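Local coordinates for protein allantoin racemase (PDB 5LG5) that racemises allantoin, interconverting its two enantiomers, and belongs to the HyuE racemase family, whose members act on 5-monosubstituted hydantoins, at residues F68-R81 and L88-A100. Residues are numbered along the deposited sequence; the frame is centred on the assembly and turned at random.
Sequences FDAVIQAGYGEHGR and LNVPVVDITEAAA
Arg81 and Glu97 form a salt bridge, with NE of Arg81 2.9 Å from OE2 of Glu97. The two side chains meet at about a right angle, their guanidinium and carboxylate planes 73° apart, so this is not a flat two-pronged pairing; a water at the guanidinium edge joins NH2 of Arg81 to OE1 of Glu97, while Gln85 takes NH1. Nearby, Thr96 OG1 accepts a fairly straight bond from Gly77 N (2.9 Å) and donates to Asp94 OD1. Asp94 OD1 also accepts from Thr96 N, 2.9 Å away, through its anti lone pair, the capping bond at the N-cap of helix 95-103. Asp94 OD2 lies beside the Gln73 chain, whose amide instead turns NE2 to His79 O.

Strands 70-74 and 92-94 run parallel, 18° apart, as adjacent strands of a beta-alpha-beta unit whose crossover is helix 81-87. Four backbone bonds join the segments, from Val71 N to Pro91 O at one end to Ile95 N to Gln73 O at the other, and strand 2-7 pairs with the opposite edge of 70-74.

Beyond the strands, the Tyr76 ring lies against the first turn of the helix. Thr96 CA sits over one face, 3.7 Å from the ring centroid and 25° off its normal, a CH-pi contact; Ala99 CB meets the ring edge, and Thr96 CG2 lies 3.6 Å from Tyr76 CE2. A leucine here would remove the aromatic face, so the CH-pi contact would probably be lost and the Thr96 methyl left without this packing partner. Leu88 CD1 reaches Val71 CG2 (3.7 Å), and Leu88 CD2 meets the Phe68 ring edge at CZ. With CG between backbone N and carbonyl carbon, Phe68 also brings CE1 to within 3.9 Å of Val90 CG2.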
ATOM      1  N   PHE E  68     -30.795  15.030  20.439  1.00 19.24           N
ATOM      2  CA  PHE E  68     -29.918  15.488  19.357  1.00 14.67           C
ATOM      3  C   PHE E  68     -29.870  14.454  18.227  1.00 17.26           C
ATOM      4  O   PHE E  68     -30.164  13.269  18.442  1.00 17.87           O
ATOM      5  CB  PHE E  68     -28.507  15.848  19.863  1.00 17.52           C
ATOM      6  CG  PHE E  68     -27.804  14.737  20.617  1.00 18.58           C
ATOM      7  CD1 PHE E  68     -26.909  13.888  19.964  1.00 17.77           C
ATOM      8  CD2 PHE E  68     -28.015  14.563  21.981  1.00 16.95           C
ATOM      9  CE1 PHE E  68     -26.249  12.860  20.665  1.00 16.94           C
ATOM     10  CE2 PHE E  68     -27.366  13.551  22.689  1.00 19.70           C
ATOM     11  CZ  PHE E  68     -26.470  12.696  22.030  1.00 16.99           C
ATOM     12  N   ASP E  69     -29.542  14.913  17.021  1.00 13.14           N
ATOM     13  CA  ASP E  69     -29.685  14.087  15.829  1.00 13.81           C
ATOM     14  C   ASP E  69     -28.363  13.681  15.215  1.00 11.88           C
ATOM     15  O   ASP E  69     -28.326  12.807  14.364  1.00 11.96           O
ATOM     16  CB  ASP E  69     -30.532  14.803  14.779  1.00 11.21           C
ATOM     17  CG  ASP E  69     -31.867  15.232  15.322  1.00 16.25           C
ATOM     18  OD1 ASP E  69     -32.799  14.401  15.314  1.00 19.24           O
ATOM     19  OD2 ASP E  69     -31.962  16.395  15.795  1.00 17.36           O
ATOM     20  N   ALA E  70     -27.294  14.343  15.641  1.00 12.17           N
ATOM     21  CA  ALA E  70     -25.967  14.085  15.128  1.00 12.35           C
ATOM     22  C   ALA E  70     -24.977  14.728  16.067  1.00 14.04           C
ATOM     23  O   ALA E  70     -25.344  15.592  16.876  1.00 14.41           O
ATOM     24  CB  ALA E  70     -25.813  14.651  13.710  1.00  9.64           C
ATOM     25  N   VAL E  71     -23.725  14.294  15.978  1.00  9.73           N
ATOM     26  CA  VAL E  71     -22.667  14.854  16.798  1.00  9.05           C
ATOM     27  C   VAL E  71     -21.453  15.123  15.939  1.00 11.80           C
ATOM     28  O   VAL E  71     -21.054  14.283  15.117  1.00 10.61           O
ATOM     29  CB  VAL E  71     -22.272  13.914  17.970  1.00 13.04           C
ATOM     30  CG1 VAL E  71     -21.046  14.469  18.703  1.00  9.85           C
ATOM     31  CG2 VAL E  71     -23.446  13.724  18.942  1.00  7.67           C
ATOM     32  N   ILE E  72     -20.879  16.310  16.105  1.00 11.28           N
ATOM     33  CA  ILE E  72     -19.634  16.659  15.431  1.00  9.72           C
ATOM     34  C   ILE E  72     -18.532  16.763  16.450  1.00 11.20           C
ATOM     35  O   ILE E  72     -18.674  17.494  17.440  1.00 11.98           O
ATOM     36  CB  ILE E  72     -19.711  17.998  14.686  1.00 10.78           C
ATOM     37  CG1 ILE E  72     -20.691  17.934  13.515  1.00  8.89           C
ATOM     38  CG2 ILE E  72     -18.325  18.384  14.177  1.00 10.90           C
ATOM     39  CD1 ILE E  72     -20.950  19.315  12.881  1.00  9.06           C
ATOM     40  N   GLN E  73     -17.444  16.030  16.230  1.00  9.48           N
ATOM     41  CA  GLN E  73     -16.277  16.174  17.077  1.00  9.65           C
ATOM     42  C   GLN E  73     -15.327  17.183  16.442  1.00 15.39           C
ATOM     43  O   GLN E  73     -14.758  16.939  15.371  1.00 10.28           O
ATOM     44  CB  GLN E  73     -15.589  14.830  17.335  1.00 12.62           C
ATOM     45  CG  GLN E  73     -14.311  14.982  18.142  1.00 16.50           C
ATOM     46  CD  GLN E  73     -13.859  13.697  18.792  1.00 19.16           C
ATOM     47  OE1 GLN E  73     -14.667  12.938  19.328  1.00 24.04           O
ATOM     48  NE2 GLN E  73     -12.561  13.447  18.756  1.00 22.68           N
ATOM     49  N   ALA E  74     -15.183  18.326  17.108  1.00 13.47           N
ATOM     50  CA  ALA E  74     -14.505  19.475  16.527  1.00 15.94           C
ATOM     51  C   ALA E  74     -13.084  19.565  17.031  1.00 19.11           C
ATOM     52  O   ALA E  74     -12.729  20.475  17.787  1.00 25.28           O
ATOM     53  CB  ALA E  74     -15.256  20.761  16.845  1.00 19.53           C
ATOM     54  N   GLY E  75     -12.279  18.594  16.641  1.00 16.73           N
ATOM     55  CA  GLY E  75     -10.858  18.649  16.909  1.00 16.65           C
ATOM     56  C   GLY E  75     -10.178  17.990  15.737  1.00 22.54           C
ATOM     57  O   GLY E  75     -10.718  17.043  15.154  1.00 21.00           O
ATOM     58  N   TYR E  76      -8.990  18.474  15.393  1.00 24.88           N
ATOM     59  CA  TYR E  76      -8.281  17.904  14.261  1.00 27.35           C
ATOM     60  C   TYR E  76      -7.212  16.883  14.635  1.00 23.43           C
ATOM     61  O   TYR E  76      -6.215  17.219  15.278  1.00 22.25           O
ATOM     62  CB  TYR E  76      -7.721  19.004  13.353  1.00 28.42           C
ATOM     63  CG  TYR E  76      -7.780  18.611  11.907  1.00 24.84           C
ATOM     64  CD1 TYR E  76      -8.840  19.018  11.102  1.00 27.62           C
ATOM     65  CD2 TYR E  76      -6.818  17.763  11.357  1.00 23.54           C
ATOM     66  CE1 TYR E  76      -8.915  18.635   9.771  1.00 24.79           C
ATOM     67  CE2 TYR E  76      -6.879  17.375  10.034  1.00 22.74           C
ATOM     68  CZ  TYR E  76      -7.931  17.811   9.242  1.00 26.85           C
ATOM     69  OH  TYR E  76      -7.990  17.411   7.918  1.00 30.18           O
ATOM     70  N   GLY E  77      -7.460  15.625  14.272  1.00 26.72           N
ATOM     71  CA  GLY E  77      -6.471  14.576  14.454  1.00 21.92           C
ATOM     72  C   GLY E  77      -6.495  13.934  15.830  1.00 25.19           C
ATOM     73  O   GLY E  77      -5.519  13.299  16.234  1.00 23.17           O
ATOM     74  N   GLU E  78      -7.582  14.135  16.571  1.00 22.48           N
ATOM     75  CA  GLU E  78      -7.743  13.478  17.873  1.00 25.29           C
ATOM     76  C   GLU E  78      -8.474  12.155  17.825  1.00 18.47           C
ATOM     77  O   GLU E  78      -9.214  11.857  16.891  1.00 19.35           O
ATOM     78  CB  GLU E  78      -8.418  14.385  18.912  1.00 24.91           C
ATOM     79  CG  GLU E  78      -7.539  15.488  19.409  1.00 26.80           C
ATOM     80  CD  GLU E  78      -7.318  16.569  18.385  1.00 34.08           C
ATOM     81  OE1 GLU E  78      -8.276  16.855  17.630  1.00 35.70           O
ATOM     82  OE2 GLU E  78      -6.188  17.122  18.332  1.00 36.88           O
ATOM     83  N   HIS E  79      -8.271  11.380  18.879  1.00 19.58           N
ATOM     84  CA  HIS E  79      -8.934  10.111  19.034  1.00 16.75           C
ATOM     85  C   HIS E  79     -10.343  10.330  19.543  1.00 17.72           C
ATOM     86  O   HIS E  79     -10.699  11.432  19.981  1.00 17.50           O
ATOM     87  CB  HIS E  79      -8.178   9.257  20.041  1.00 19.97           C
ATOM     88  CG  HIS E  79      -6.859   8.751  19.545  1.00 20.96           C
ATOM     89  ND1 HIS E  79      -6.751   7.831  18.536  1.00 22.48           N
ATOM     90  CD2 HIS E  79      -5.590   9.013  19.962  1.00 20.49           C
ATOM     91  CE1 HIS E  79      -5.469   7.551  18.326  1.00 24.94           C
ATOM     92  NE2 HIS E  79      -4.754   8.257  19.179  1.00 24.84           N
ATOM     93  N   GLY E  80     -11.141   9.266  19.482  1.00 16.10           N
ATOM     94  CA  GLY E  80     -12.408   9.218  20.178  1.00 16.12           C
ATOM     95  C   GLY E  80     -13.647   8.982  19.340  1.00 18.71           C
ATOM     96  O   GLY E  80     -14.632   8.446  19.851  1.00 18.33           O
ATOM     97  N   ARG E  81     -13.594   9.347  18.061  1.00 20.18           N
ATOM     98  CA  ARG E  81     -14.753   9.219  17.182  1.00 17.29           C
ATOM     99  C   ARG E  81     -15.396   7.832  17.256  1.00 14.49           C
ATOM    100  O   ARG E  81     -16.614   7.713  17.382  1.00 13.16           O
ATOM    101  CB  ARG E  81     -14.388   9.530  15.721  1.00 19.66           C
ATOM    102  CG  ARG E  81     -15.406   8.949  14.729  1.00 18.41           C
ATOM    103  CD  ARG E  81     -15.053   9.184  13.292  1.00 24.65           C
ATOM    104  NE  ARG E  81     -13.773   8.580  12.913  1.00 19.80           N
ATOM    105  CZ  ARG E  81     -13.561   7.284  12.705  1.00 24.33           C
ATOM    106  NH1 ARG E  81     -14.535   6.395  12.849  1.00 25.51           N
ATOM    107  NH2 ARG E  81     -12.356   6.869  12.339  1.00 26.89           N
ATOM    108  N   LEU E  88     -23.333   5.945  20.499  1.00 11.03           N
ATOM    109  CA  LEU E  88     -24.483   6.670  19.963  1.00 10.92           C
ATOM    110  C   LEU E  88     -25.215   5.921  18.848  1.00 13.11           C
ATOM    111  O   LEU E  88     -24.624   5.096  18.163  1.00 11.59           O
ATOM    112  CB  LEU E  88     -24.015   8.027  19.447  1.00  9.74           C
ATOM    113  CG  LEU E  88     -23.409   8.945  20.502  1.00 11.12           C
ATOM    114  CD1 LEU E  88     -22.778  10.168  19.841  1.00 10.57           C
ATOM    115  CD2 LEU E  88     -24.537   9.362  21.426  1.00 15.36           C
ATOM    116  N   ASN E  89     -26.496   6.234  18.661  1.00 13.47           N
ATOM    117  CA  ASN E  89     -27.252   5.773  17.500  1.00 13.97           C
ATOM    118  C   ASN E  89     -27.615   6.933  16.584  1.00 12.39           C
ATOM    119  O   ASN E  89     -28.672   6.933  15.956  1.00 14.65           O
ATOM    120  CB  ASN E  89     -28.523   5.021  17.919  1.00 18.19           C
ATOM    121  CG  ASN E  89     -28.224   3.734  18.652  1.00 23.02           C
ATOM    122  OD1 ASN E  89     -27.842   3.740  19.822  1.00 29.15           O
ATOM    123  ND2 ASN E  89     -28.402   2.613  17.961  1.00 24.53           N
ATOM    124  N   VAL E  90     -26.755   7.945  16.561  1.00 10.84           N
ATOM    125  CA  VAL E  90     -26.869   9.046  15.620  1.00 12.06           C
ATOM    126  C   VAL E  90     -25.525   9.234  14.932  1.00 10.77           C
ATOM    127  O   VAL E  90     -24.501   8.794  15.460  1.00 12.61           O
ATOM    128  CB  VAL E  90     -27.295  10.344  16.322  1.00  7.98           C
ATOM    129  CG1 VAL E  90     -28.675  10.151  16.959  1.00 10.60           C
ATOM    130  CG2 VAL E  90     -26.255  10.765  17.348  1.00  9.56           C
ATOM    131  N   PRO E  91     -25.527   9.858  13.746  1.00  8.04           N
ATOM    132  CA  PRO E  91     -24.249  10.035  13.056  1.00 11.98           C
ATOM    133  C   PRO E  91     -23.258  10.875  13.846  1.00 10.23           C
ATOM    134  O   PRO E  91     -23.616  11.828  14.558  1.00 10.28           O
ATOM    135  CB  PRO E  91     -24.639  10.716  11.720  1.00 11.27           C
ATOM    136  CG  PRO E  91     -26.018  11.237  11.928  1.00 11.47           C
ATOM    137  CD  PRO E  91     -26.668  10.314  12.932  1.00  8.53           C
ATOM    138  N   VAL E  92     -22.000  10.465  13.752  1.00 10.46           N
ATOM    139  CA  VAL E  92     -20.903  11.182  14.367  1.00  9.32           C
ATOM    140  C   VAL E  92     -19.936  11.580  13.252  1.00 11.77           C
ATOM    141  O   VAL E  92     -19.579  10.766  12.414  1.00 12.44           O
ATOM    142  CB  VAL E  92     -20.172  10.297  15.396  1.00 13.98           C
ATOM    143  CG1 VAL E  92     -19.035  11.077  16.060  1.00 12.09           C
ATOM    144  CG2 VAL E  92     -21.162   9.757  16.441  1.00 10.57           C
ATOM    145  N   VAL E  93     -19.561  12.846  13.191  1.00  9.65           N
ATOM    146  CA  VAL E  93     -18.572  13.237  12.204  1.00  9.50           C
ATOM    147  C   VAL E  93     -17.456  14.063  12.813  1.00 12.76           C
ATOM    148  O   VAL E  93     -17.689  15.013  13.563  1.00 12.86           O
ATOM    149  CB  VAL E  93     -19.181  13.813  10.864  1.00 16.32           C
ATOM    150  CG1 VAL E  93     -20.668  14.097  10.974  1.00 13.54           C
ATOM    151  CG2 VAL E  93     -18.387  15.010  10.354  1.00 10.31           C
ATOM    152  N   ASP E  94     -16.236  13.625  12.553  1.00 12.14           N
ATOM    153  CA  ASP E  94     -15.083  14.328  13.056  1.00 15.04           C
ATOM    154  C   ASP E  94     -14.648  15.315  11.994  1.00 13.73           C
ATOM    155  O   ASP E  94     -14.631  14.980  10.803  1.00 11.48           O
ATOM    156  CB  ASP E  94     -13.964  13.353  13.385  1.00 14.91           C
ATOM    157  CG  ASP E  94     -12.879  14.006  14.166  1.00 17.63           C
ATOM    158  OD1 ASP E  94     -12.102  14.794  13.568  1.00 22.86           O
ATOM    159  OD2 ASP E  94     -12.845  13.786  15.395  1.00 26.61           O
ATOM    160  N   ILE E  95     -14.280  16.519  12.414  1.00 10.17           N
ATOM    161  CA  ILE E  95     -13.954  17.571  11.445  1.00 12.35           C
ATOM    162  C   ILE E  95     -12.744  17.215  10.590  1.00 11.24           C
ATOM    163  O   ILE E  95     -12.577  17.735   9.490  1.00 11.58           O
ATOM    164  CB  ILE E  95     -13.760  18.950  12.107  1.00 11.82           C
ATOM    165  CG1 ILE E  95     -12.493  18.977  12.970  1.00 15.83           C
ATOM    166  CG2 ILE E  95     -15.006  19.328  12.919  1.00 13.00           C
ATOM    167  CD1 ILE E  95     -12.177  20.375  13.571  1.00 17.51           C
ATOM    168  N   THR E  96     -11.915  16.314  11.107  1.00 13.52           N
ATOM    169  CA  THR E  96     -10.745  15.825  10.394  1.00 16.15           C
ATOM    170  C   THR E  96     -11.150  15.150   9.099  1.00 12.57           C
ATOM    171  O   THR E  96     -10.711  15.519   8.009  1.00 11.81           O
ATOM    172  CB  THR E  96     -10.002  14.770  11.237  1.00 21.48           C
ATOM    173  OG1 THR E  96      -9.735  15.291  12.550  1.00 20.52           O
ATOM    174  CG2 THR E  96      -8.708  14.345  10.557  1.00 17.68           C
ATOM    175  N   GLU E  97     -12.003  14.150   9.229  1.00 12.09           N
ATOM    176  CA  GLU E  97     -12.463  13.403   8.079  1.00 12.50           C
ATOM    177  C   GLU E  97     -13.420  14.227   7.247  1.00  9.88           C
ATOM    178  O   GLU E  97     -13.363  14.196   6.025  1.00  8.24           O
ATOM    179  CB  GLU E  97     -13.050  12.086   8.565  1.00 16.74           C
ATOM    180  CG  GLU E  97     -11.934  11.303   9.233  1.00 18.38           C
ATOM    181  CD  GLU E  97     -12.386  10.443  10.381  1.00 25.73           C
ATOM    182  OE1 GLU E  97     -11.556  10.219  11.283  1.00 28.47           O
ATOM    183  OE2 GLU E  97     -13.558  10.004  10.390  1.00 29.85           O
ATOM    184  N   ALA E  98     -14.233  15.039   7.909  1.00 11.73           N
ATOM    185  CA  ALA E  98     -15.110  15.941   7.176  1.00  9.83           C
ATOM    186  C   ALA E  98     -14.283  16.812   6.236  1.00 10.57           C
ATOM    187  O   ALA E  98     -14.566  16.872   5.038  1.00  6.89           O
ATOM    188  CB  ALA E  98     -15.910  16.799   8.132  1.00  8.72           C
ATOM    189  N   ALA E  99     -13.225  17.436   6.756  1.00  8.03           N
ATOM    190  CA  ALA E  99     -12.401  18.309   5.918  1.00  8.44           C
ATOM    191  C   ALA E  99     -11.746  17.549   4.761  1.00 10.30           C
ATOM    192  O   ALA E  99     -11.830  17.984   3.608  1.00  9.18           O
ATOM    193  CB  ALA E  99     -11.346  19.029   6.756  1.00  7.71           C
ATOM    194  N   ALA E 100     -11.111  16.411   5.055  1.00  8.05           N
ATOM    195  CA  ALA E 100     -10.405  15.674   4.013  1.00  7.28           C
ATOM    196  C   ALA E 100     -11.373  15.153   2.971  1.00  8.09           C
ATOM    197  O   ALA E 100     -11.141  15.282   1.772  1.00  7.15           O
ATOM    198  CB  ALA E 100      -9.589  14.536   4.611  1.00  7.98           C
TER
HETATM  199  O   HOH W   1      -9.620   8.063  11.737  1.00 22.80           O